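Local coordinates for cytochrome P450 (Novosphingobium aromaticivorans, PDB 3OFT), which is a haem-containing member of the cytochrome P450 superfamily, CYP101C1, built on the mostly helical fold that encloses the haem in these proteins, at residues P3-A8 with T297-D302; V40-T43 with G47-I50; K116-A121 with F358-L363. All coordinates share one frame; numbering follows the deposited sequence.

Interaction 1: residues P3-A8 with T297-D302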
loop_
_atom_site.group_PDB
_atom_site.type_symbol
_atom_site.label_atom_id
_atom_site.label_comp_id
_atom_site.label_asym_id
_atom_site.label_seq_id
_atom_site.Cartn_x
_atom_site.Cartn_y
_atom_site.Cartn_z
ATOM N N PRO A 3 -17.468 7.100 25.380
ATOM C CA PRO A 3 -16.827 8.111 26.239
ATOM C C PRO A 3 -17.610 9.427 26.221
ATOM O O PRO A 3 -18.300 9.721 25.239
ATOM C CB PRO A 3 -15.447 8.304 25.597
ATOM C CG PRO A 3 -15.196 7.032 24.843
ATOM C CD PRO A 3 -16.555 6.609 24.335
ATOM N N ALA A 4 -17.497 10.214 27.290
ATOM C CA ALA A 4 -18.247 11.474 27.374
ATOM C C ALA A 4 -18.057 12.457 26.204
ATOM O O ALA A 4 -18.995 13.189 25.854
ATOM C CB ALA A 4 -17.973 12.178 28.732
ATOM N N HIS A 5 -16.864 12.513 25.600
ATOM C CA HIS A 5 -16.611 13.525 24.569
ATOM C C HIS A 5 -17.125 13.055 23.186
ATOM O O HIS A 5 -16.918 13.713 22.204
ATOM C CB HIS A 5 -15.097 13.849 24.492
ATOM C CG HIS A 5 -14.251 12.640 24.252
ATOM N ND1 HIS A 5 -13.433 12.497 23.146
ATOM C CD2 HIS A 5 -14.145 11.489 24.949
ATOM C CE1 HIS A 5 -12.827 11.322 23.200
ATOM N NE2 HIS A 5 -13.262 10.681 24.270
ATOM N N VAL A 6 -17.737 11.876 23.117
ATOM C CA VAL A 6 -18.269 11.354 21.869
ATOM C C VAL A 6 -19.781 11.563 21.853
ATOM O O VAL A 6 -20.504 10.897 22.607
ATOM C CB VAL A 6 -17.978 9.861 21.735
ATOM C CG1 VAL A 6 -18.690 9.265 20.504
ATOM C CG2 VAL A 6 -16.437 9.611 21.703
ATOM N N PRO A 7 -20.271 12.467 20.981
ATOM C CA PRO A 7 -21.727 12.651 20.892
ATOM C C PRO A 7 -22.405 11.386 20.434
ATOM O O PRO A 7 -21.857 10.654 19.582
ATOM C CB PRO A 7 -21.888 13.754 19.855
ATOM C CG PRO A 7 -20.574 14.439 19.788
ATOM C CD PRO A 7 -19.540 13.391 20.097
ATOM N N ALA A 8 -23.573 11.098 21.012
ATOM C CA ALA A 8 -24.310 9.895 20.665
ATOM C C ALA A 8 -24.513 9.748 19.159
ATOM O O ALA A 8 -24.461 8.630 18.640
ATOM C CB ALA A 8 -25.686 9.856 21.372
ATOM N N THR A 297 -13.884 16.868 19.500
ATOM C CA THR A 297 -12.507 16.914 19.964
ATOM C C THR A 297 -12.009 15.490 20.125
ATOM O O THR A 297 -12.522 14.705 20.940
ATOM C CB THR A 297 -12.356 17.605 21.332
ATOM O OG1 THR A 297 -12.833 18.947 21.238
ATOM C CG2 THR A 297 -10.880 17.623 21.801
ATOM N N ILE A 298 -10.989 15.172 19.342
ATOM C CA ILE A 298 -10.248 13.952 19.549
ATOM C C ILE A 298 -9.339 14.234 20.751
ATOM O O ILE A 298 -8.573 15.179 20.732
ATOM C CB ILE A 298 -9.423 13.595 18.281
ATOM C CG1 ILE A 298 -10.369 13.337 17.100
ATOM C CG2 ILE A 298 -8.509 12.388 18.576
ATOM C CD1 ILE A 298 -9.716 13.354 15.733
ATOM N N ARG A 299 -9.438 13.442 21.805
ATOM C CA ARG A 299 -8.628 13.654 23.022
ATOM C C ARG A 299 -7.331 12.886 22.987
ATOM O O ARG A 299 -7.285 11.775 22.431
ATOM C CB ARG A 299 -9.410 13.182 24.265
ATOM C CG ARG A 299 -10.686 14.009 24.527
ATOM C CD ARG A 299 -11.319 13.649 25.885
ATOM N NE ARG A 299 -10.472 14.081 26.991
ATOM C CZ ARG A 299 -10.644 13.729 28.262
ATOM N NH1 ARG A 299 -11.640 12.923 28.613
ATOM N NH2 ARG A 299 -9.801 14.190 29.189
ATOM N N LYS A 300 -6.304 13.425 23.646
ATOM C CA LYS A 300 -5.036 12.706 23.844
ATOM C C LYS A 300 -5.271 11.262 24.244
ATOM O O LYS A 300 -5.996 10.986 25.212
ATOM C CB LYS A 300 -4.165 13.328 24.985
ATOM C CG LYS A 300 -3.356 14.545 24.616
ATOM C CD LYS A 300 -2.876 15.280 25.904
ATOM C CE LYS A 300 -4.050 15.940 26.616
ATOM N NZ LYS A 300 -3.635 16.748 27.794
ATOM N N GLY A 301 -4.628 10.352 23.517
ATOM C CA GLY A 301 -4.782 8.927 23.758
ATOM C C GLY A 301 -5.825 8.237 22.911
ATOM O O GLY A 301 -5.825 7.010 22.865
ATOM N N ASP A 302 -6.749 8.983 22.314
ATOM C CA ASP A 302 -7.729 8.392 21.398
ATOM C C ASP A 302 -6.995 7.920 20.149
ATOM O O ASP A 302 -6.037 8.574 19.707
ATOM C CB ASP A 302 -8.768 9.421 20.911
ATOM C CG ASP A 302 -9.832 9.763 21.962
ATOM O OD1 ASP A 302 -10.686 10.613 21.641
ATOM O OD2 ASP A 302 -9.811 9.213 23.085
HETATM O O HOH W 1 -15.879 16.033 21.526
#
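The imidazole of His5 reaches from the N-terminal segment, just ahead of strand 11-12, into the bend that follows strand 296-298, and nearly everything that joins 3-8 to 297-302 gathers around this one ring. Two surface turns meet here, a type I turn from Pro3 to Val6 and a type II turn from Arg299 to Asp302. At the ring edge, ND1 donates a hydrogen bond to Thr297 O at 3.3 Å; the carbonyl oxygen lies close to the ring plane (7° out of it), and the bond is nearly straight at 166°. The tight part of the contact is a sandwich. Over one face sits the aliphatic stem of Arg299, its CD 3.5 Å from the centre of the His5 ring in a CH-pi contact, while Val6 CG2 of the ring's own segment backs the other face. A bend at chi3 accompanies a guanidinium plane 87° from the ring; CG and CD do the touching. The looser side is watery: one water donates to His5 O at 2.6 Å and accepts from Thr297 N at 3.0 Å, bridging backbones whose nearest CA atoms, of His5 and Thr297, are 7.0 Å apart. Acceptance by Thr297 O implies that ND1 carries a proton, whatever the state of NE2.

Interaction 2: residues V40-T43 with G47-I50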
loop_
_atom_site.group_PDB
_atom_site.type_symbol
_atom_site.label_atom_id
_atom_site.label_comp_id
_atom_site.label_asym_id
_atom_site.label_seq_id
_atom_site.Cartn_x
_atom_site.Cartn_y
_atom_site.Cartn_z
ATOM N N VAL A 40 -16.694 9.800 12.965
ATOM C CA VAL A 40 -17.565 8.881 13.733
ATOM C C VAL A 40 -16.718 8.104 14.745
ATOM O O VAL A 40 -15.487 7.992 14.586
ATOM C CB VAL A 40 -18.404 7.907 12.811
ATOM C CG1 VAL A 40 -19.447 8.680 12.014
ATOM C CG2 VAL A 40 -17.529 7.081 11.852
ATOM N N TRP A 41 -17.348 7.607 15.806
ATOM C CA TRP A 41 -16.653 6.800 16.808
ATOM C C TRP A 41 -17.175 5.407 16.669
ATOM O O TRP A 41 -18.357 5.195 16.889
ATOM C CB TRP A 41 -16.988 7.281 18.222
ATOM C CG TRP A 41 -16.431 6.393 19.314
ATOM C CD1 TRP A 41 -17.086 5.392 19.982
ATOM C CD2 TRP A 41 -15.111 6.451 19.858
ATOM N NE1 TRP A 41 -16.237 4.814 20.922
ATOM C CE2 TRP A 41 -15.026 5.456 20.868
ATOM C CE3 TRP A 41 -13.995 7.270 19.614
ATOM C CZ2 TRP A 41 -13.871 5.249 21.619
ATOM C CZ3 TRP A 41 -12.840 7.063 20.372
ATOM C CH2 TRP A 41 -12.798 6.063 21.368
ATOM N N SER A 42 -16.320 4.443 16.311
ATOM C CA SER A 42 -16.781 3.063 16.210
ATOM C C SER A 42 -16.554 2.405 17.552
ATOM O O SER A 42 -15.518 2.605 18.176
ATOM C CB SER A 42 -16.048 2.271 15.116
ATOM O OG SER A 42 -16.394 0.897 15.187
ATOM N N THR A 43 -17.542 1.618 17.990
ATOM C CA THR A 43 -17.388 0.819 19.201
ATOM C C THR A 43 -16.605 -0.484 18.981
ATOM O O THR A 43 -16.146 -1.093 19.959
ATOM C CB THR A 43 -18.747 0.467 19.790
ATOM O OG1 THR A 43 -19.535 -0.129 18.766
ATOM C CG2 THR A 43 -19.444 1.724 20.277
ATOM N N GLY A 47 -12.759 0.558 20.333
ATOM C CA GLY A 47 -13.260 1.930 20.357
ATOM C C GLY A 47 -12.256 2.920 19.776
ATOM O O GLY A 47 -11.148 3.100 20.315
ATOM N N HIS A 48 -12.653 3.570 18.684
ATOM C CA HIS A 48 -11.739 4.471 17.951
ATOM C C HIS A 48 -12.505 5.381 16.979
ATOM O O HIS A 48 -13.590 5.013 16.500
ATOM C CB HIS A 48 -10.656 3.647 17.217
ATOM C CG HIS A 48 -11.166 2.892 16.029
ATOM N ND1 HIS A 48 -11.518 1.556 16.078
ATOM C CD2 HIS A 48 -11.358 3.285 14.753
ATOM C CE1 HIS A 48 -11.916 1.165 14.873
ATOM N NE2 HIS A 48 -11.865 2.207 14.066
ATOM N N TRP A 49 -11.921 6.528 16.649
ATOM C CA TRP A 49 -12.498 7.383 15.642
ATOM C C TRP A 49 -12.243 6.859 14.243
ATOM O O TRP A 49 -11.247 6.164 13.988
ATOM C CB TRP A 49 -11.947 8.813 15.723
ATOM C CG TRP A 49 -12.192 9.560 17.037
ATOM C CD1 TRP A 49 -11.308 9.699 18.084
ATOM C CD2 TRP A 49 -13.371 10.285 17.406
ATOM N NE1 TRP A 49 -11.888 10.464 19.079
ATOM C CE2 TRP A 49 -13.152 10.821 18.691
ATOM C CE3 TRP A 49 -14.605 10.513 16.779
ATOM C CZ2 TRP A 49 -14.105 11.628 19.342
ATOM C CZ3 TRP A 49 -15.571 11.293 17.443
ATOM C CH2 TRP A 49 -15.310 11.829 18.720
ATOM N N ILE A 50 -13.145 7.203 13.336
ATOM C CA ILE A 50 -12.927 6.966 11.906
ATOM C C ILE A 50 -13.200 8.281 11.157
ATOM O O ILE A 50 -14.295 8.890 11.304
ATOM C CB ILE A 50 -13.838 5.861 11.297
ATOM C CG1 ILE A 50 -13.645 4.496 11.968
ATOM C CG2 ILE A 50 -13.598 5.789 9.781
ATOM C CD1 ILE A 50 -14.756 3.416 11.649
#
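With CG anti to the backbone N (chi1 173°), the indole of Trp41 swings over Gly47 and His48, whereas Trp49, turned to chi1 -60°, presents the face of its own indole to Trp41. Both belong to the beta hairpin of strands 39-42 and 48-51, within the mixed sheet of this P450 fold. Two hydrogen-bonded pairs, Val40 with Ile50 and Ser42 with His48, flank the non-hydrogen-bonded pair of Trp41 and Trp49. Each of the former is closed by two backbone bonds, among them Ile50 N to Val40 O and Ser42 N to His48 O, both 2.8 Å. The tryptophans share one sheet face, where they form an edge-to-face pair: the six-membered ring of Trp41 approaches the five-membered ring of Trp49, centroids 4.9 Å apart and planes at 82°. Beyond them, Trp49 NE1 probably hydrogen-bonds to Asp302 OD1. On the face of Val40, Ser42, His48 and Ile50, carbon atoms meet, with Val40 CG2 3.9 Å from Ile50 CB and Ser42 CB 3.9 Å from Ile50 CD1. Ser42 OG hydrogen-bonds to Phe14 O. Where the hairpin turns, Gly47, bare of a side chain, lets the Trp41 ring settle on the backbone, its CZ2 3.4 Å from Gly47 C.

Interaction 3: residues K116-A121 with F358-L363; sequences KVQAVA and FLREWL
Gln118 and Glu361 carry the polar link between two helices of the P450 fold, 107-128 and 348-365, the axes of whose short segments approach to 9.2 Å at an angle of 37°. Along the first segment, Val117 already leans on the second helix, but just ahead of 358-363, against Met353 and Val357. Next comes Gln118, the residue that does most of the bridging. Its CG lies anti to the backbone N (chi1 -161°) and the chain is extended beyond it, carrying the amide across to Glu361, whose own chain bends at chi2 (-58°). The two side chains meet at about a right angle. Along this crossing the methylenes also touch, with Gln118 CG 3.6 Å from Glu361 CG, while Gln118 OE1 lies 3.9 Å from Arg360 CD. Val120 faces helix 144-152 instead, touching Asn147 and Thr151. Ala121 CA and Phe358 CA are the nearest CA pair of the two segments, 6.2 Å apart, and the small methyl CB of Ala121 touches Glu361 CB loosely at 4.4 Å. The bond that fixes the amide is nearly linear and lies in the amide plane: Gln118 NE2 donates at 2.9 Å to Glu361 OE1, which accepts through its anti lone pair.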
loop_
_atom_site.group_PDB
_atom_site.type_symbol
_atom_site.label_atom_id
_atom_site.label_comp_id
_atom_site.label_asym_id
_atom_site.label_seq_id
_atom_site.Cartn_x
_atom_site.Cartn_y
_atom_site.Cartn_z
ATOM N N LYS A 116 15.184 -3.648 -15.388
ATOM C CA LYS A 116 15.171 -4.885 -14.594
ATOM C C LYS A 116 13.774 -5.219 -14.072
ATOM O O LYS A 116 13.364 -6.368 -14.142
ATOM C CB LYS A 116 16.163 -4.861 -13.423
ATOM C CG LYS A 116 17.603 -5.123 -13.861
ATOM C CD LYS A 116 18.520 -5.406 -12.664
ATOM C CE LYS A 116 19.207 -4.148 -12.174
ATOM N NZ LYS A 116 20.155 -4.466 -11.036
ATOM N N VAL A 117 13.058 -4.225 -13.573
ATOM C CA VAL A 117 11.703 -4.461 -13.037
ATOM C C VAL A 117 10.757 -4.867 -14.169
ATOM O O VAL A 117 9.978 -5.806 -14.022
ATOM C CB VAL A 117 11.201 -3.263 -12.191
ATOM C CG1 VAL A 117 9.758 -3.464 -11.652
ATOM C CG2 VAL A 117 12.128 -3.055 -11.032
ATOM N N GLN A 118 10.860 -4.204 -15.317
ATOM C CA GLN A 118 10.078 -4.630 -16.485
ATOM C C GLN A 118 10.372 -6.070 -16.873
ATOM O O GLN A 118 9.463 -6.819 -17.213
ATOM C CB GLN A 118 10.276 -3.676 -17.674
ATOM C CG GLN A 118 9.135 -3.789 -18.751
ATOM C CD GLN A 118 9.023 -2.567 -19.683
ATOM O OE1 GLN A 118 9.423 -1.443 -19.330
ATOM N NE2 GLN A 118 8.448 -2.788 -20.869
ATOM N N ALA A 119 11.637 -6.475 -16.849
ATOM C CA ALA A 119 11.972 -7.863 -17.205
ATOM C C ALA A 119 11.320 -8.913 -16.252
ATOM O O ALA A 119 10.907 -10.012 -16.662
ATOM C CB ALA A 119 13.475 -8.041 -17.261
ATOM N N VAL A 120 11.231 -8.558 -14.973
ATOM C CA VAL A 120 10.559 -9.398 -13.979
ATOM C C VAL A 120 9.055 -9.534 -14.286
ATOM O O VAL A 120 8.508 -10.656 -14.265
ATOM C CB VAL A 120 10.744 -8.813 -12.551
ATOM C CG1 VAL A 120 9.751 -9.434 -11.589
ATOM C CG2 VAL A 120 12.134 -9.056 -12.102
ATOM N N ALA A 121 8.390 -8.411 -14.560
ATOM C CA ALA A 121 6.962 -8.450 -14.928
ATOM C C ALA A 121 6.764 -9.265 -16.209
ATOM O O ALA A 121 5.838 -10.089 -16.303
ATOM C CB ALA A 121 6.396 -7.014 -15.096
ATOM N N PHE A 358 3.899 -2.881 -15.320
ATOM C CA PHE A 358 2.839 -3.879 -15.376
ATOM C C PHE A 358 1.912 -3.664 -16.568
ATOM O O PHE A 358 1.645 -4.597 -17.344
ATOM C CB PHE A 358 2.025 -3.920 -14.065
ATOM C CG PHE A 358 0.786 -4.734 -14.204
ATOM C CD1 PHE A 358 0.878 -6.114 -14.363
ATOM C CD2 PHE A 358 -0.458 -4.128 -14.283
ATOM C CE1 PHE A 358 -0.229 -6.865 -14.584
ATOM C CE2 PHE A 358 -1.591 -4.881 -14.505
ATOM C CZ PHE A 358 -1.480 -6.256 -14.653
ATOM N N LEU A 359 1.451 -2.428 -16.743
ATOM C CA LEU A 359 0.584 -2.097 -17.860
ATOM C C LEU A 359 1.319 -2.349 -19.171
ATOM O O LEU A 359 0.754 -2.904 -20.096
ATOM C CB LEU A 359 0.122 -0.635 -17.782
ATOM C CG LEU A 359 -0.849 -0.322 -16.627
ATOM C CD1 LEU A 359 -1.025 1.176 -16.373
ATOM C CD2 LEU A 359 -2.197 -0.973 -16.924
ATOM N N ARG A 360 2.582 -1.953 -19.260
ATOM C CA ARG A 360 3.296 -2.106 -20.528
ATOM C C ARG A 360 3.396 -3.584 -20.879
ATOM O O ARG A 360 3.161 -3.986 -22.024
ATOM C CB ARG A 360 4.716 -1.538 -20.457
ATOM C CG ARG A 360 4.768 -0.049 -20.454
ATOM C CD ARG A 360 6.230 0.474 -20.530
ATOM N NE ARG A 360 6.156 1.909 -20.275
ATOM C CZ ARG A 360 5.554 2.805 -21.079
ATOM N NH1 ARG A 360 5.012 2.447 -22.248
ATOM N NH2 ARG A 360 5.504 4.088 -20.729
ATOM N N GLU A 361 3.765 -4.391 -19.912
ATOM C CA GLU A 361 3.984 -5.800 -20.211
ATOM C C GLU A 361 2.729 -6.607 -20.368
ATOM O O GLU A 361 2.681 -7.474 -21.265
ATOM C CB GLU A 361 4.916 -6.441 -19.189
ATOM C CG GLU A 361 6.368 -6.026 -19.378
ATOM C CD GLU A 361 6.932 -6.352 -20.779
ATOM O OE1 GLU A 361 7.670 -5.505 -21.326
ATOM O OE2 GLU A 361 6.649 -7.443 -21.314
ATOM N N TRP A 362 1.723 -6.342 -19.525
ATOM C CA TRP A 362 0.473 -7.112 -19.543
ATOM C C TRP A 362 -0.333 -6.820 -20.788
ATOM O O TRP A 362 -0.769 -7.756 -21.506
ATOM C CB TRP A 362 -0.389 -6.830 -18.293
ATOM C CG TRP A 362 -1.544 -7.800 -18.065
ATOM C CD1 TRP A 362 -2.873 -7.578 -18.312
ATOM C CD2 TRP A 362 -1.457 -9.120 -17.527
ATOM N NE1 TRP A 362 -3.620 -8.695 -17.968
ATOM C CE2 TRP A 362 -2.767 -9.650 -17.482
ATOM C CE3 TRP A 362 -0.389 -9.918 -17.107
ATOM C CZ2 TRP A 362 -3.044 -10.953 -17.033
ATOM C CZ3 TRP A 362 -0.667 -11.199 -16.632
ATOM C CH2 TRP A 362 -1.992 -11.700 -16.600
ATOM N N LEU A 363 -0.536 -5.531 -21.052
ATOM C CA LEU A 363 -1.199 -5.101 -22.276
ATOM C C LEU A 363 -0.429 -5.443 -23.539
ATOM O O LEU A 363 -1.033 -5.849 -24.518
ATOM C CB LEU A 363 -1.489 -3.600 -22.224
ATOM C CG LEU A 363 -2.532 -3.220 -21.170
ATOM C CD1 LEU A 363 -2.568 -1.700 -20.957
ATOM C CD2 LEU A 363 -3.894 -3.693 -21.561
#

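How the interactions relate
The chemistry of the three contacts differs with their place in the fold. Interaction 2 is buried and relies on repeated backbone bonds plus aromatic packing; interaction 1 lies at the surface, where one side chain and a water do the joining; interaction 3 is partly buried and joins two helices by one amide-carboxylate hydrogen bond and the carbon packing around it. Interactions 1 and 2 form one neighbourhood, with centres about 9 Å apart: Val6 CG1 packs on Trp41 CB at 3.5 Å, and Ile298 rests on Trp49, so the N-terminal segment and the bend at 297-302 cover the hairpin's tryptophan face. Interaction 3 shares none of these elements and lies on the opposite side of the chain's centre, its nearest atoms about 29 Å from those of interaction 2.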